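Local coordinates for glycerol dehydrogenase (Schizosaccharomyces pombe, PDB 1TA9), which catalyses the NAD(+)-dependent oxidation of glycerol to dihydroxyacetone, probably at a zinc ion, and takes part in glycerol assimilation, at residues W237-S242 and Q344-W350; A314-H318 and H333-V337; D381-V387 and A411-K415. One frame throughout, in Å; residues are numbered along the deposited sequence.

Contact 1: W237-S242 and Q344-W350; sequences WVETES and QVVLEDW
W237 meets W350 at the edge of its own indole: CH2 of W350 lies near the plane of the W237 ring, 4.4 Å from CZ3 of W237. Next comes V238, whose two methyls divide the work. CG1, anti to the backbone N (chi1 171°), goes to the polar side, 3.5 Å from NE2 of Q344, and the valine and the glutamine run alongside in opposite senses; CG2 rests obliquely on W350. Water 1 bridges the V238 carbonyl to the E348 carboxylate, lying 2.7 Å from V238 O and 2.8 Å from E348 OE2, within hydrogen-bonding distance of both. The CG of E239 brushes OE1 of Q344, but its carboxylate turns away to bond ND1 of the zinc ligand H315. S242 closes the row, with its CB 3.5 Å from Q344 NE2. That NE2 donates to E348 OE2 at 2.7 Å, nearly straight at 168° and in the amide plane, while OE1 of the same carboxylate accepts a weak bond from W350 NE1. No direct hydrogen bond crosses here: Q344 NE2 is spent on E348 and its OE1 on the backbone N of A314, leaving helix 223-245 to offer carbon and one water-linked carbonyl.

Contact 2: A314-H318 and H333-V337; sequences AHAIH and HGEKV. With ZN (zinc ion), chain I.
H315 and H333 reach one zinc ion from two helices, each through NE2, with the H315 NE2 to zinc bond at 2.2 Å. The two NE2 atoms lie 3.4 Å apart because both are ligands of the metal, and no hydrogen bond joins them. Their rings are oblique to each other, with planes at 53°. D232, from helix 223-245, completes the protein ligands of the site, which is probably the catalytic and substrate-binding zinc centre of this member of the iron-containing alcohol dehydrogenase family.

Around these ligands comes a second layer. V337 lays its CG2 over one face of the H315 imidazole, a CH-pi contact with CG2 3.9 Å from the ring centroid, and the same methyl stands above the H333 ring, so one valine packs against both zinc-binding histidines. H318 approaches H333 from the side remote from the metal. A chi1 of 155°, some way short of fully trans, carries its imidazole toward the first turn of helix 333-347, where its face receives the edge of H333 in an offset edge-to-face pair, centroids 4.2 Å apart. H318 NE2 and H333 ND1 come to 2.8 Å.

Farther out, K336 bends at chi3 to bring CE within 3.4 Å of H318 NE2. Its NZ donates to water 2 at 2.6 Å, and that water is also hydrogen-bonded to H318 NE2, in the plane of the ring. On the other ligand, E239 together with the metal sets the rotation of the H315 ring.

The axes of 314-318 and 333-337 pass 9.4 Å apart at 116°. Helix 223-245 packs against both through A314, H315 and V337, while helix 381-391 touches A316 and I317 through T391.

Contact 3: D381-V387 and A411-K415; sequences DEELLMV and ADAIK
A salt bridge links D381 to K415: NZ of K415 is 2.8 Å from OD1 of D381. The two side chains cross at about a right angle, and the ammonium comes down from above the carboxylate plane, 63° out of it. The lysine gets there by a bend at chi3 (-74°), after its CG and CD have run along L384.

Apolar contacts do the rest, and L384 carries most of them. Its CB stands 3.8 Å from CB of A411, where the backbones come closest, with their CA atoms 5.0 Å apart; the small alanine permits this approach. The two methyls of L384 then part. CD1 presses on K415 CG at 3.5 Å, a tight carbon pair, while CD2 meets I414 CG2. The CB of A411 is also touched by L385, whose CD2 reaches round from a residue that starts off pointing away from the other helix. At the far end V387 CG1 meets I414 CD1 at 3.9 Å, so that aliphatic contacts extend from the buried I414 out to the carbon chain of K415 that leads to the salt bridge.

Helix 381-391 thus crosses helix 407-428 well away from the zinc, through an aliphatic layer with a salt bridge at its rim; the axes of 381-387 and 411-415 come within 9.2 Å at 116°. On another side of helix 407-428, A413 packs on V343, V346 and L347 of helix 333-347, and D412 forms a salt bridge with R76 of the second subunit.

Overall arrangement
All three contacts belong to the helical part of the chain that follows the NAD(+)-binding part with its parallel sheet. Contact 2 holds the zinc, and contact 1, with its centre 13 Å away, touches it through second-shell bonds: E239 OE2 is 2.5 Å from H315 ND1, and Q344 OE1 is 2.9 Å from the A314 backbone N, both probable hydrogen bonds. The E239 side chain also comes within about 5 Å of the bound potassium ion. Helix 333-347 serves both contacts, its start supplying H333 and its later part Q344. Contact 3 is farther from the metal, V387 being about 12 Å from H315 between side chains. Contacts 1 and 3 both touch the second subunit.

Contact 1: W237-S242 and Q344-W350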
loop_
_atom_site.group_PDB
_atom_site.type_symbol
_atom_site.label_atom_id
_atom_site.label_comp_id
_atom_site.label_asym_id
_atom_site.label_seq_id
_atom_site.Cartn_x
_atom_site.Cartn_y
_atom_site.Cartn_z
ATOM N N TRP B 237 -10.381 -25.480 3.939
ATOM C CA TRP B 237 -9.149 -24.755 3.673
ATOM C C TRP B 237 -8.149 -24.945 4.809
ATOM O O TRP B 237 -6.964 -25.173 4.567
ATOM C CB TRP B 237 -9.429 -23.260 3.480
ATOM C CG TRP B 237 -8.197 -22.457 3.177
ATOM C CD1 TRP B 237 -7.538 -22.377 1.980
ATOM C CD2 TRP B 237 -7.464 -21.640 4.095
ATOM N NE1 TRP B 237 -6.439 -21.559 2.101
ATOM C CE2 TRP B 237 -6.370 -21.092 3.387
ATOM C CE3 TRP B 237 -7.625 -21.318 5.449
ATOM C CZ2 TRP B 237 -5.441 -20.237 3.991
ATOM C CZ3 TRP B 237 -6.696 -20.465 6.051
ATOM C CH2 TRP B 237 -5.618 -19.936 5.318
ATOM N N VAL B 238 -8.623 -24.860 6.049
ATOM C CA VAL B 238 -7.737 -25.020 7.194
ATOM C C VAL B 238 -7.057 -26.384 7.210
ATOM O O VAL B 238 -5.835 -26.473 7.322
ATOM C CB VAL B 238 -8.489 -24.840 8.533
ATOM C CG1 VAL B 238 -7.573 -25.229 9.694
ATOM C CG2 VAL B 238 -8.950 -23.389 8.685
ATOM N N GLU B 239 -7.844 -27.450 7.088
ATOM C CA GLU B 239 -7.272 -28.790 7.127
ATOM C C GLU B 239 -6.406 -29.107 5.917
ATOM O O GLU B 239 -5.283 -29.591 6.069
ATOM C CB GLU B 239 -8.379 -29.842 7.289
ATOM C CG GLU B 239 -9.153 -29.690 8.595
ATOM C CD GLU B 239 -10.118 -30.834 8.856
ATOM O OE1 GLU B 239 -9.687 -31.876 9.401
ATOM O OE2 GLU B 239 -11.308 -30.690 8.509
ATOM N N THR B 240 -6.907 -28.825 4.718
ATOM C CA THR B 240 -6.131 -29.097 3.513
ATOM C C THR B 240 -4.810 -28.333 3.489
ATOM O O THR B 240 -3.779 -28.887 3.100
ATOM C CB THR B 240 -6.956 -28.803 2.245
ATOM O OG1 THR B 240 -7.829 -29.912 1.998
ATOM C CG2 THR B 240 -6.051 -28.593 1.026
ATOM N N GLU B 241 -4.818 -27.071 3.906
ATOM C CA GLU B 241 -3.564 -26.315 3.932
ATOM C C GLU B 241 -2.585 -27.001 4.891
ATOM O O GLU B 241 -1.388 -27.059 4.630
ATOM C CB GLU B 241 -3.806 -24.870 4.379
ATOM C CG GLU B 241 -4.337 -23.965 3.275
ATOM C CD GLU B 241 -3.309 -23.730 2.178
ATOM O OE1 GLU B 241 -3.596 -24.047 1.011
ATOM O OE2 GLU B 241 -2.210 -23.224 2.485
ATOM N N SER B 242 -3.107 -27.525 5.997
ATOM C CA SER B 242 -2.286 -28.211 6.996
ATOM C C SER B 242 -1.676 -29.502 6.446
ATOM O O SER B 242 -0.525 -29.825 6.735
ATOM C CB SER B 242 -3.127 -28.530 8.239
ATOM O OG SER B 242 -2.362 -29.249 9.192
ATOM N N GLN B 344 -8.321 -26.639 16.054
ATOM C CA GLN B 344 -7.120 -26.817 15.234
ATOM C C GLN B 344 -6.348 -25.505 15.172
ATOM O O GLN B 344 -5.121 -25.502 15.121
ATOM C CB GLN B 344 -7.447 -27.277 13.802
ATOM C CG GLN B 344 -6.165 -27.432 12.962
ATOM C CD GLN B 344 -6.348 -28.218 11.678
ATOM O OE1 GLN B 344 -7.176 -29.126 11.603
ATOM N NE2 GLN B 344 -5.547 -27.888 10.664
ATOM N N VAL B 345 -7.072 -24.389 15.179
ATOM C CA VAL B 345 -6.445 -23.072 15.132
ATOM C C VAL B 345 -5.599 -22.855 16.381
ATOM O O VAL B 345 -4.544 -22.217 16.328
ATOM C CB VAL B 345 -7.516 -21.958 15.012
ATOM C CG1 VAL B 345 -6.921 -20.609 15.354
ATOM C CG2 VAL B 345 -8.066 -21.940 13.590
ATOM N N VAL B 346 -6.066 -23.386 17.505
ATOM C CA VAL B 346 -5.324 -23.270 18.748
ATOM C C VAL B 346 -4.087 -24.165 18.660
ATOM O O VAL B 346 -2.990 -23.765 19.053
ATOM C CB VAL B 346 -6.199 -23.689 19.957
ATOM C CG1 VAL B 346 -5.376 -23.683 21.238
ATOM C CG2 VAL B 346 -7.378 -22.727 20.087
ATOM N N LEU B 347 -4.263 -25.373 18.126
ATOM C CA LEU B 347 -3.147 -26.308 17.983
ATOM C C LEU B 347 -2.117 -25.786 16.980
ATOM O O LEU B 347 -0.922 -26.065 17.107
ATOM C CB LEU B 347 -3.658 -27.687 17.547
ATOM C CG LEU B 347 -4.542 -28.416 18.571
ATOM C CD1 LEU B 347 -5.028 -29.736 17.991
ATOM C CD2 LEU B 347 -3.746 -28.663 19.848
ATOM N N GLU B 348 -2.576 -25.031 15.984
ATOM C CA GLU B 348 -1.660 -24.466 14.997
ATOM C C GLU B 348 -0.986 -23.191 15.522
ATOM O O GLU B 348 -0.113 -22.626 14.871
ATOM C CB GLU B 348 -2.389 -24.175 13.688
ATOM C CG GLU B 348 -2.671 -25.420 12.848
ATOM C CD GLU B 348 -3.097 -25.068 11.437
ATOM O OE1 GLU B 348 -2.469 -24.167 10.839
ATOM O OE2 GLU B 348 -4.050 -25.684 10.920
ATOM N N ASP B 349 -1.404 -22.745 16.700
ATOM C CA ASP B 349 -0.822 -21.567 17.343
ATOM C C ASP B 349 -1.017 -20.246 16.588
ATOM O O ASP B 349 -0.096 -19.436 16.513
ATOM C CB ASP B 349 0.676 -21.797 17.574
ATOM C CG ASP B 349 1.238 -20.948 18.705
ATOM O OD1 ASP B 349 2.426 -20.568 18.631
ATOM O OD2 ASP B 349 0.505 -20.672 19.677
ATOM N N TRP B 350 -2.199 -20.025 16.020
ATOM C CA TRP B 350 -2.450 -18.763 15.324
ATOM C C TRP B 350 -2.508 -17.665 16.380
ATOM O O TRP B 350 -2.934 -17.910 17.506
ATOM C CB TRP B 350 -3.812 -18.766 14.629
ATOM C CG TRP B 350 -3.956 -19.628 13.425
ATOM C CD1 TRP B 350 -3.133 -20.634 13.020
ATOM C CD2 TRP B 350 -5.046 -19.599 12.498
ATOM N NE1 TRP B 350 -3.646 -21.243 11.899
ATOM C CE2 TRP B 350 -4.822 -20.625 11.557
ATOM C CE3 TRP B 350 -6.197 -18.806 12.375
ATOM C CZ2 TRP B 350 -5.705 -20.883 10.500
ATOM C CZ3 TRP B 350 -7.079 -19.064 11.323
ATOM C CH2 TRP B 350 -6.824 -20.093 10.402
HETATM O O HOH W 1 -4.076 -24.653 8.279
#

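Contact 2: A314-H318 and H333-V337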
loop_
_atom_site.group_PDB
_atom_site.type_symbol
_atom_site.label_atom_id
_atom_site.label_comp_id
_atom_site.label_asym_id
_atom_site.label_seq_id
_atom_site.Cartn_x
_atom_site.Cartn_y
_atom_site.Cartn_z
ATOM N N ALA B 314 -9.130 -30.849 12.825
ATOM C CA ALA B 314 -10.543 -30.488 12.933
ATOM C C ALA B 314 -11.489 -31.687 12.945
ATOM O O ALA B 314 -12.264 -31.863 13.885
ATOM C CB ALA B 314 -10.929 -29.533 11.808
ATOM N N HIS B 315 -11.432 -32.514 11.909
ATOM C CA HIS B 315 -12.320 -33.671 11.858
ATOM C C HIS B 315 -11.989 -34.743 12.884
ATOM O O HIS B 315 -12.882 -35.427 13.382
ATOM C CB HIS B 315 -12.350 -34.255 10.446
ATOM C CG HIS B 315 -13.333 -33.567 9.554
ATOM N ND1 HIS B 315 -13.175 -32.260 9.147
ATOM C CD2 HIS B 315 -14.531 -33.970 9.072
ATOM C CE1 HIS B 315 -14.237 -31.884 8.456
ATOM N NE2 HIS B 315 -15.074 -32.904 8.398
ATOM N N ALA B 316 -10.712 -34.887 13.213
ATOM C CA ALA B 316 -10.315 -35.868 14.217
ATOM C C ALA B 316 -10.946 -35.444 15.546
ATOM O O ALA B 316 -11.421 -36.277 16.324
ATOM C CB ALA B 316 -8.798 -35.910 14.334
ATOM N N ILE B 317 -10.954 -34.138 15.796
ATOM C CA ILE B 317 -11.535 -33.597 17.018
ATOM C C ILE B 317 -13.047 -33.802 16.999
ATOM O O ILE B 317 -13.652 -34.099 18.032
ATOM C CB ILE B 317 -11.194 -32.101 17.169
ATOM C CG1 ILE B 317 -9.680 -31.951 17.329
ATOM C CG2 ILE B 317 -11.919 -31.510 18.372
ATOM C CD1 ILE B 317 -9.180 -30.540 17.215
ATOM N N HIS B 318 -13.651 -33.647 15.825
ATOM C CA HIS B 318 -15.087 -33.858 15.682
ATOM C C HIS B 318 -15.417 -35.296 16.084
ATOM O O HIS B 318 -16.392 -35.540 16.797
ATOM C CB HIS B 318 -15.526 -33.604 14.235
ATOM C CG HIS B 318 -16.776 -34.335 13.841
ATOM N ND1 HIS B 318 -16.786 -35.681 13.544
ATOM C CD2 HIS B 318 -18.055 -33.911 13.700
ATOM C CE1 HIS B 318 -18.015 -36.055 13.237
ATOM N NE2 HIS B 318 -18.805 -34.999 13.323
ATOM N N HIS B 333 -23.220 -32.435 12.092
ATOM C CA HIS B 333 -21.819 -32.607 11.736
ATOM C C HIS B 333 -21.031 -31.300 11.644
ATOM O O HIS B 333 -19.978 -31.158 12.270
ATOM C CB HIS B 333 -21.708 -33.342 10.404
ATOM C CG HIS B 333 -20.298 -33.578 9.972
ATOM N ND1 HIS B 333 -19.444 -34.417 10.655
ATOM C CD2 HIS B 333 -19.579 -33.058 8.950
ATOM C CE1 HIS B 333 -18.259 -34.403 10.073
ATOM N NE2 HIS B 333 -18.314 -33.585 9.037
ATOM N N GLY B 334 -21.537 -30.359 10.852
ATOM C CA GLY B 334 -20.860 -29.085 10.682
ATOM C C GLY B 334 -20.742 -28.241 11.940
ATOM O O GLY B 334 -19.798 -27.459 12.084
ATOM N N GLU B 335 -21.702 -28.373 12.846
ATOM C CA GLU B 335 -21.673 -27.609 14.086
ATOM C C GLU B 335 -20.487 -28.077 14.918
ATOM O O GLU B 335 -19.806 -27.276 15.554
ATOM C CB GLU B 335 -23.001 -27.788 14.833
ATOM C CG GLU B 335 -24.190 -27.461 13.924
ATOM C CD GLU B 335 -25.551 -27.681 14.562
ATOM O OE1 GLU B 335 -25.678 -28.582 15.415
ATOM O OE2 GLU B 335 -26.501 -26.963 14.179
ATOM N N LYS B 336 -20.230 -29.378 14.894
ATOM C CA LYS B 336 -19.106 -29.933 15.631
ATOM C C LYS B 336 -17.794 -29.621 14.909
ATOM O O LYS B 336 -16.802 -29.267 15.542
ATOM C CB LYS B 336 -19.276 -31.451 15.792
ATOM C CG LYS B 336 -20.386 -31.842 16.769
ATOM C CD LYS B 336 -20.579 -33.357 16.854
ATOM C CE LYS B 336 -21.135 -33.930 15.558
ATOM N NZ LYS B 336 -21.414 -35.394 15.663
ATOM N N VAL B 337 -17.795 -29.740 13.584
ATOM C CA VAL B 337 -16.589 -29.474 12.801
ATOM C C VAL B 337 -16.108 -28.033 12.955
ATOM O O VAL B 337 -14.903 -27.774 13.009
ATOM C CB VAL B 337 -16.813 -29.768 11.297
ATOM C CG1 VAL B 337 -15.648 -29.210 10.475
ATOM C CG2 VAL B 337 -16.915 -31.269 11.073
HETATM ZN ZN ZN I . -16.988 -32.979 7.322
HETATM O O HOH W 2 -21.718 -35.879 13.160
#

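Contact 3: D381-V387 and A411-K415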
loop_
_atom_site.group_PDB
_atom_site.type_symbol
_atom_site.label_atom_id
_atom_site.label_comp_id
_atom_site.label_asym_id
_atom_site.label_seq_id
_atom_site.Cartn_x
_atom_site.Cartn_y
_atom_site.Cartn_z
ATOM N N ASP B 381 -12.753 -32.534 32.852
ATOM C CA ASP B 381 -11.402 -32.674 32.321
ATOM C C ASP B 381 -11.153 -34.118 31.912
ATOM O O ASP B 381 -10.462 -34.381 30.931
ATOM C CB ASP B 381 -10.352 -32.253 33.355
ATOM C CG ASP B 381 -10.360 -30.761 33.625
ATOM O OD1 ASP B 381 -10.826 -29.999 32.755
ATOM O OD2 ASP B 381 -9.885 -30.345 34.701
ATOM N N GLU B 382 -11.719 -35.057 32.663
ATOM C CA GLU B 382 -11.532 -36.464 32.343
ATOM C C GLU B 382 -12.236 -36.809 31.034
ATOM O O GLU B 382 -11.754 -37.632 30.255
ATOM C CB GLU B 382 -12.057 -37.343 33.478
ATOM C CG GLU B 382 -11.303 -38.651 33.611
ATOM C CD GLU B 382 -9.794 -38.447 33.642
ATOM O OE1 GLU B 382 -9.300 -37.701 34.521
ATOM O OE2 GLU B 382 -9.096 -39.031 32.784
ATOM N N GLU B 383 -13.380 -36.178 30.787
ATOM C CA GLU B 383 -14.111 -36.431 29.552
ATOM C C GLU B 383 -13.321 -35.840 28.390
ATOM O O GLU B 383 -13.250 -36.425 27.306
ATOM C CB GLU B 383 -15.510 -35.810 29.615
ATOM C CG GLU B 383 -16.423 -36.479 30.640
ATOM C CD GLU B 383 -17.818 -35.894 30.664
ATOM O OE1 GLU B 383 -17.958 -34.672 30.884
ATOM O OE2 GLU B 383 -18.783 -36.663 30.465
ATOM N N LEU B 384 -12.706 -34.685 28.619
ATOM C CA LEU B 384 -11.930 -34.056 27.560
ATOM C C LEU B 384 -10.674 -34.863 27.256
ATOM O O LEU B 384 -10.227 -34.905 26.114
ATOM C CB LEU B 384 -11.577 -32.619 27.938
ATOM C CG LEU B 384 -12.795 -31.696 28.021
ATOM C CD1 LEU B 384 -12.338 -30.282 28.331
ATOM C CD2 LEU B 384 -13.568 -31.732 26.701
ATOM N N LEU B 385 -10.110 -35.512 28.271
ATOM C CA LEU B 385 -8.924 -36.331 28.054
ATOM C C LEU B 385 -9.336 -37.531 27.219
ATOM O O LEU B 385 -8.561 -38.037 26.405
ATOM C CB LEU B 385 -8.327 -36.797 29.382
ATOM C CG LEU B 385 -7.518 -35.742 30.139
ATOM C CD1 LEU B 385 -7.055 -36.313 31.466
ATOM C CD2 LEU B 385 -6.321 -35.312 29.296
ATOM N N MET B 386 -10.568 -37.981 27.438
ATOM C CA MET B 386 -11.128 -39.102 26.698
ATOM C C MET B 386 -11.258 -38.688 25.230
ATOM O O MET B 386 -11.013 -39.483 24.327
ATOM C CB MET B 386 -12.504 -39.464 27.265
ATOM C CG MET B 386 -13.302 -40.438 26.412
ATOM S SD MET B 386 -15.052 -40.469 26.867
ATOM C CE MET B 386 -15.035 -41.616 28.224
ATOM N N VAL B 387 -11.653 -37.440 24.995
ATOM C CA VAL B 387 -11.788 -36.949 23.631
ATOM C C VAL B 387 -10.402 -36.874 23.004
ATOM O O VAL B 387 -10.218 -37.224 21.837
ATOM C CB VAL B 387 -12.439 -35.547 23.588
ATOM C CG1 VAL B 387 -12.389 -34.992 22.170
ATOM C CG2 VAL B 387 -13.890 -35.629 24.057
ATOM N N ALA B 411 -7.153 -31.771 24.956
ATOM C CA ALA B 411 -8.077 -31.334 25.993
ATOM C C ALA B 411 -7.887 -29.856 26.323
ATOM O O ALA B 411 -8.864 -29.117 26.480
ATOM C CB ALA B 411 -7.886 -32.174 27.246
ATOM N N ASP B 412 -6.633 -29.428 26.438
ATOM C CA ASP B 412 -6.332 -28.030 26.752
ATOM C C ASP B 412 -6.827 -27.081 25.668
ATOM O O ASP B 412 -7.369 -26.007 25.964
ATOM C CB ASP B 412 -4.823 -27.828 26.926
ATOM C CG ASP B 412 -4.333 -28.198 28.312
ATOM O OD1 ASP B 412 -5.153 -28.620 29.158
ATOM O OD2 ASP B 412 -3.116 -28.057 28.555
ATOM N N ALA B 413 -6.634 -27.479 24.413
ATOM C CA ALA B 413 -7.041 -26.656 23.281
ATOM C C ALA B 413 -8.562 -26.524 23.192
ATOM O O ALA B 413 -9.075 -25.478 22.798
ATOM C CB ALA B 413 -6.479 -27.238 21.979
ATOM N N ILE B 414 -9.280 -27.584 23.547
ATOM C CA ILE B 414 -10.739 -27.540 23.519
ATOM C C ILE B 414 -11.223 -26.483 24.516
ATOM O O ILE B 414 -12.132 -25.703 24.217
ATOM C CB ILE B 414 -11.348 -28.914 23.886
ATOM C CG1 ILE B 414 -11.131 -29.896 22.728
ATOM C CG2 ILE B 414 -12.831 -28.766 24.210
ATOM C CD1 ILE B 414 -11.595 -31.315 23.027
ATOM N N LYS B 415 -10.612 -26.455 25.697
ATOM C CA LYS B 415 -10.989 -25.475 26.711
ATOM C C LYS B 415 -10.504 -24.082 26.332
ATOM O O LYS B 415 -11.166 -23.090 26.624
ATOM C CB LYS B 415 -10.424 -25.872 28.079
ATOM C CG LYS B 415 -11.183 -27.031 28.722
ATOM C CD LYS B 415 -10.636 -27.399 30.097
ATOM C CE LYS B 415 -9.305 -28.131 29.995
ATOM N NZ LYS B 415 -8.859 -28.664 31.326
#